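Local structure of extracellular ligand-binding receptor (Desulfohalobium retbaense DSM 5692, 5ERE) at residues Ala378-Ile390 with Val393-Ser407. The protein probably serves as a sensory receptor that recognises small organic ligands, with 2-oxo-4-methylpentanoic acid held in its periplasmic-binding module and cytosine in its tandem PAS-like sensor region. Numbering follows the deposited sequence.
With CYT (6-aminopyrimidin-2(1H)-one), chain C.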
loop_
_atom_site.group_PDB
_atom_site.type_symbol
_atom_site.label_atom_id
_atom_site.label_comp_id
_atom_site.label_asym_id
_atom_site.label_seq_id
_atom_site.Cartn_x
_atom_site.Cartn_y
_atom_site.Cartn_z
ATOM N N ALA A 378 22.530 -6.006 -7.249
ATOM C CA ALA A 378 23.576 -6.010 -8.276
ATOM C C ALA A 378 23.094 -6.590 -9.594
ATOM O O ALA A 378 22.308 -7.516 -9.642
ATOM C CB ALA A 378 24.796 -6.794 -7.796
ATOM N N TYR A 379 23.628 -6.019 -10.655
ATOM C CA TYR A 379 23.531 -6.553 -11.977
ATOM C C TYR A 379 24.787 -7.379 -12.251
ATOM O O TYR A 379 24.703 -8.482 -12.765
ATOM C CB TYR A 379 23.396 -5.415 -12.977
ATOM C CG TYR A 379 23.277 -5.887 -14.390
ATOM C CD1 TYR A 379 22.055 -6.285 -14.896
ATOM C CD2 TYR A 379 24.382 -5.940 -15.217
ATOM C CE1 TYR A 379 21.921 -6.688 -16.201
ATOM C CE2 TYR A 379 24.258 -6.360 -16.540
ATOM C CZ TYR A 379 23.020 -6.720 -17.020
ATOM O OH TYR A 379 22.890 -7.141 -18.313
ATOM N N ASN A 380 25.956 -6.822 -11.921
ATOM C CA ASN A 380 27.168 -7.633 -11.859
ATOM C C ASN A 380 28.274 -6.976 -11.047
ATOM O O ASN A 380 28.112 -5.872 -10.524
ATOM C CB ASN A 380 27.681 -8.000 -13.264
ATOM C CG ASN A 380 28.162 -6.807 -14.090
ATOM O OD1 ASN A 380 28.556 -5.780 -13.575
ATOM N ND2 ASN A 380 28.171 -6.985 -15.398
ATOM N N CYS A 381 29.395 -7.676 -10.960
ATOM C CA CYS A 381 30.570 -7.229 -10.233
ATOM C C CYS A 381 31.802 -7.411 -11.092
ATOM O O CYS A 381 31.974 -8.442 -11.755
ATOM C CB CYS A 381 30.737 -8.000 -8.903
ATOM S SG CYS A 381 29.319 -7.968 -7.787
ATOM N N VAL A 382 32.667 -6.409 -11.081
ATOM C CA VAL A 382 33.892 -6.469 -11.850
ATOM C C VAL A 382 35.093 -6.025 -11.053
ATOM O O VAL A 382 34.984 -5.334 -10.014
ATOM C CB VAL A 382 33.817 -5.610 -13.114
ATOM C CG1 VAL A 382 32.674 -6.041 -14.000
ATOM C CG2 VAL A 382 33.691 -4.123 -12.755
ATOM N N THR A 383 36.254 -6.418 -11.555
ATOM C CA THR A 383 37.495 -5.794 -11.158
ATOM C C THR A 383 38.008 -5.050 -12.365
ATOM O O THR A 383 37.723 -5.432 -13.501
ATOM C CB THR A 383 38.539 -6.801 -10.648
ATOM O OG1 THR A 383 38.756 -7.823 -11.627
ATOM C CG2 THR A 383 38.059 -7.400 -9.350
ATOM N N VAL A 384 38.748 -3.981 -12.073
ATOM C CA VAL A 384 39.226 -2.989 -13.035
ATOM C C VAL A 384 40.678 -2.650 -12.689
ATOM O O VAL A 384 40.958 -2.246 -11.558
ATOM C CB VAL A 384 38.376 -1.691 -12.989
ATOM C CG1 VAL A 384 38.855 -0.682 -14.034
ATOM C CG2 VAL A 384 36.902 -2.004 -13.188
ATOM N N ASP A 385 41.597 -2.804 -13.638
ATOM C CA ASP A 385 43.021 -2.594 -13.341
ATOM C C ASP A 385 43.449 -1.116 -13.330
ATOM O O ASP A 385 42.655 -0.199 -13.614
ATOM C CB ASP A 385 43.911 -3.390 -14.328
ATOM C CG ASP A 385 43.834 -2.893 -15.776
ATOM O OD1 ASP A 385 43.465 -1.722 -16.031
ATOM O OD2 ASP A 385 44.172 -3.696 -16.681
ATOM N N ALA A 386 44.722 -0.902 -13.012
ATOM C CA ALA A 386 45.267 0.446 -12.825
ATOM C C ALA A 386 45.123 1.308 -14.091
ATOM O O ALA A 386 45.272 2.526 -14.028
ATOM C CB ALA A 386 46.732 0.349 -12.380
ATOM N N THR A 387 44.791 0.679 -15.224
ATOM C CA THR A 387 44.593 1.379 -16.500
ATOM C C THR A 387 43.124 1.715 -16.787
ATOM O O THR A 387 42.816 2.432 -17.727
ATOM C CB THR A 387 45.138 0.544 -17.689
ATOM O OG1 THR A 387 44.157 -0.417 -18.118
ATOM C CG2 THR A 387 46.408 -0.189 -17.291
ATOM N N GLY A 388 42.212 1.215 -15.966
ATOM C CA GLY A 388 40.804 1.490 -16.174
ATOM C C GLY A 388 40.179 0.464 -17.108
ATOM O O GLY A 388 39.143 0.715 -17.721
ATOM N N THR A 389 40.806 -0.706 -17.198
ATOM C CA THR A 389 40.283 -1.802 -18.025
ATOM C C THR A 389 39.629 -2.882 -17.153
ATOM O O THR A 389 40.213 -3.336 -16.177
ATOM C CB THR A 389 41.389 -2.448 -18.877
ATOM O OG1 THR A 389 42.062 -1.446 -19.644
ATOM C CG2 THR A 389 40.786 -3.500 -19.837
ATOM N N ILE A 390 38.408 -3.273 -17.494
ATOM C CA ILE A 390 37.751 -4.371 -16.814
ATOM C C ILE A 390 38.503 -5.660 -17.118
ATOM O O ILE A 390 38.690 -5.999 -18.286
ATOM C CB ILE A 390 36.283 -4.511 -17.237
ATOM C CG1 ILE A 390 35.514 -3.229 -16.876
ATOM C CG2 ILE A 390 35.662 -5.706 -16.543
ATOM C CD1 ILE A 390 34.066 -3.225 -17.307
ATOM N N VAL A 393 34.901 -10.396 -14.141
ATOM C CA VAL A 393 33.483 -10.145 -13.894
ATOM C C VAL A 393 32.777 -11.389 -13.380
ATOM O O VAL A 393 33.089 -12.492 -13.802
ATOM C CB VAL A 393 32.757 -9.672 -15.175
ATOM C CG1 VAL A 393 32.826 -10.740 -16.285
ATOM C CG2 VAL A 393 31.291 -9.298 -14.878
ATOM N N ALA A 394 31.825 -11.189 -12.477
ATOM C CA ALA A 394 30.834 -12.175 -12.135
ATOM C C ALA A 394 29.461 -11.523 -12.162
ATOM O O ALA A 394 29.317 -10.396 -11.716
ATOM C CB ALA A 394 31.111 -12.780 -10.748
ATOM N N PRO A 395 28.431 -12.227 -12.653
ATOM C CA PRO A 395 28.388 -13.559 -13.278
ATOM C C PRO A 395 29.205 -13.657 -14.527
ATOM O O PRO A 395 29.347 -12.667 -15.250
ATOM C CB PRO A 395 26.916 -13.734 -13.605
ATOM C CG PRO A 395 26.239 -12.925 -12.610
ATOM C CD PRO A 395 27.077 -11.691 -12.521
ATOM N N LYS A 396 29.705 -14.855 -14.811
ATOM C CA LYS A 396 30.573 -15.032 -15.957
ATOM C C LYS A 396 29.817 -14.887 -17.273
ATOM O O LYS A 396 30.439 -14.714 -18.314
ATOM C CB LYS A 396 31.298 -16.397 -15.874
ATOM C CG LYS A 396 32.518 -16.387 -14.909
ATOM C CD LYS A 396 33.576 -15.328 -15.326
ATOM C CE LYS A 396 34.840 -15.274 -14.441
ATOM N NZ LYS A 396 34.581 -14.982 -13.012
ATOM N N GLN A 397 28.490 -14.928 -17.264
ATOM C CA GLN A 397 27.757 -14.687 -18.523
ATOM C C GLN A 397 27.975 -13.275 -19.122
ATOM O O GLN A 397 27.651 -13.015 -20.293
ATOM C CB GLN A 397 26.263 -14.926 -18.327
ATOM C CG GLN A 397 25.533 -13.912 -17.462
ATOM C CD GLN A 397 24.100 -13.651 -17.941
ATOM O OE1 GLN A 397 23.131 -13.920 -17.225
ATOM N NE2 GLN A 397 23.968 -13.124 -19.148
ATOM N N TYR A 398 28.531 -12.359 -18.336
ATOM C CA TYR A 398 28.839 -11.023 -18.852
ATOM C C TYR A 398 30.308 -10.900 -19.231
ATOM O O TYR A 398 30.832 -9.815 -19.308
ATOM C CB TYR A 398 28.467 -9.953 -17.825
ATOM C CG TYR A 398 27.013 -10.012 -17.450
ATOM C CD1 TYR A 398 26.007 -9.848 -18.408
ATOM C CD2 TYR A 398 26.635 -10.251 -16.150
ATOM C CE1 TYR A 398 24.674 -9.915 -18.055
ATOM C CE2 TYR A 398 25.309 -10.336 -15.793
ATOM C CZ TYR A 398 24.332 -10.149 -16.725
ATOM O OH TYR A 398 23.025 -10.246 -16.293
ATOM N N SER A 399 30.955 -12.028 -19.482
ATOM C CA SER A 399 32.373 -12.083 -19.844
ATOM C C SER A 399 32.787 -11.198 -20.994
ATOM O O SER A 399 33.954 -10.834 -21.116
ATOM C CB SER A 399 32.751 -13.550 -20.190
ATOM O OG SER A 399 32.956 -14.268 -18.989
ATOM N N SER A 400 31.845 -10.851 -21.851
ATOM C CA SER A 400 32.141 -9.954 -22.955
ATOM C C SER A 400 32.607 -8.553 -22.502
ATOM O O SER A 400 33.305 -7.866 -23.237
ATOM C CB SER A 400 30.917 -9.839 -23.846
ATOM O OG SER A 400 29.859 -9.208 -23.174
ATOM N N VAL A 401 32.256 -8.134 -21.291
ATOM C CA VAL A 401 32.697 -6.806 -20.848
ATOM C C VAL A 401 34.184 -6.840 -20.490
ATOM O O VAL A 401 34.804 -5.805 -20.376
ATOM C CB VAL A 401 31.852 -6.285 -19.650
ATOM C CG1 VAL A 401 30.382 -6.381 -19.997
ATOM C CG2 VAL A 401 32.152 -7.065 -18.367
ATOM N N ILE A 402 34.775 -8.022 -20.345
ATOM C CA ILE A 402 36.201 -8.071 -20.015
ATOM C C ILE A 402 36.987 -7.472 -21.165
ATOM O O ILE A 402 36.687 -7.712 -22.327
ATOM C CB ILE A 402 36.688 -9.493 -19.715
ATOM C CG1 ILE A 402 36.144 -9.958 -18.352
ATOM C CG2 ILE A 402 38.209 -9.544 -19.711
ATOM C CD1 ILE A 402 36.250 -11.452 -18.111
ATOM N N GLY A 403 37.957 -6.634 -20.819
ATOM C CA GLY A 403 38.725 -5.897 -21.806
ATOM C C GLY A 403 38.174 -4.521 -22.132
ATOM O O GLY A 403 38.834 -3.715 -22.787
ATOM N N GLU A 404 36.955 -4.235 -21.706
ATOM C CA GLU A 404 36.393 -2.916 -21.952
ATOM C C GLU A 404 37.144 -1.799 -21.198
ATOM O O GLU A 404 37.427 -1.915 -20.003
ATOM C CB GLU A 404 34.910 -2.909 -21.587
ATOM C CG GLU A 404 34.019 -3.603 -22.624
ATOM C CD GLU A 404 33.601 -2.688 -23.766
ATOM O OE1 GLU A 404 34.038 -1.515 -23.795
ATOM O OE2 GLU A 404 32.831 -3.141 -24.632
ATOM N N ASP A 405 37.473 -0.733 -21.929
ATOM C CA ASP A 405 38.131 0.468 -21.381
ATOM C C ASP A 405 37.080 1.407 -20.812
ATOM O O ASP A 405 36.300 1.982 -21.568
ATOM C CB ASP A 405 38.951 1.174 -22.480
ATOM C CG ASP A 405 39.599 2.496 -22.033
ATOM O OD1 ASP A 405 39.624 2.870 -20.828
ATOM O OD2 ASP A 405 40.121 3.176 -22.937
ATOM N N ILE A 406 37.049 1.543 -19.486
ATOM C CA ILE A 406 36.113 2.464 -18.819
ATOM C C ILE A 406 36.890 3.576 -18.093
ATOM O O ILE A 406 36.402 4.161 -17.113
ATOM C CB ILE A 406 35.186 1.690 -17.834
ATOM C CG1 ILE A 406 36.003 1.073 -16.688
ATOM C CG2 ILE A 406 34.415 0.570 -18.597
ATOM C CD1 ILE A 406 35.171 0.479 -15.594
ATOM N N SER A 407 38.104 3.856 -18.572
ATOM C CA SER A 407 38.990 4.834 -17.930
ATOM C C SER A 407 38.453 6.278 -18.031
ATOM O O SER A 407 38.914 7.156 -17.306
ATOM C CB SER A 407 40.402 4.774 -18.529
ATOM O OG SER A 407 40.410 5.185 -19.878
HETATM N N3 CYT C . 30.352 -1.415 -15.981
HETATM C C4 CYT C . 30.707 -1.909 -14.796
HETATM N N1 CYT C . 31.460 0.626 -15.451
HETATM C C2 CYT C . 30.710 -0.150 -16.345
HETATM O O2 CYT C . 30.355 0.345 -17.439
HETATM N N4 CYT C . 30.327 -3.185 -14.503
HETATM C C5 CYT C . 31.478 -1.132 -13.863
HETATM C C6 CYT C . 31.828 0.114 -14.224
HETATM O O HOH W 1 22.746 -10.012 -13.602
HETATM O O HOH W 2 20.917 -9.660 -17.904
#
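The cytosine pocket of the PAS-like (Cache) sensor domain is built on a beta hairpin, whose antiparallel register is fixed by the Cys381-Ala394 pair: Cys381 N donates to Ala394 O (2.8 Å, 161° at the hydrogen) and Ala394 N to Cys381 O. In the adjoining non-hydrogen-bonded pair, Val382 CG1 lies 3.6 Å from Val393 CG2 and touches cytosine N4. Ile406 N donates to Gly388 O, while Ile406 CD1 sits 3.9 Å from Val384 CG2 and 3.6 Å from CYT C6; CG1, between backbone N and carbonyl carbon (chi1 64°), lies 3.3 Å from Gly388 O, and the extended second torsion carries CD1 on to both. At the other end the Tyr379 and Tyr398 rings form an offset stack, centroids 4.7 Å apart and planes at 29°. One water joins Tyr398 OH (2.7 Å) to Tyr379 O, and a second links the two hydroxyls. An alanine at Tyr398 would probably leave the Tyr379 ring without its stacking partner and both waters without the hydroxyl they share. Asn380 ND2, oblique to the Tyr398 ring, is hydrogen-bonded to Glu431 OE2; Glu431 OE1 hydrogen-bonds cytosine. Strand 449-457 pairs with strand 378-385, and helix 362-374 packs on Ala394 and Pro395.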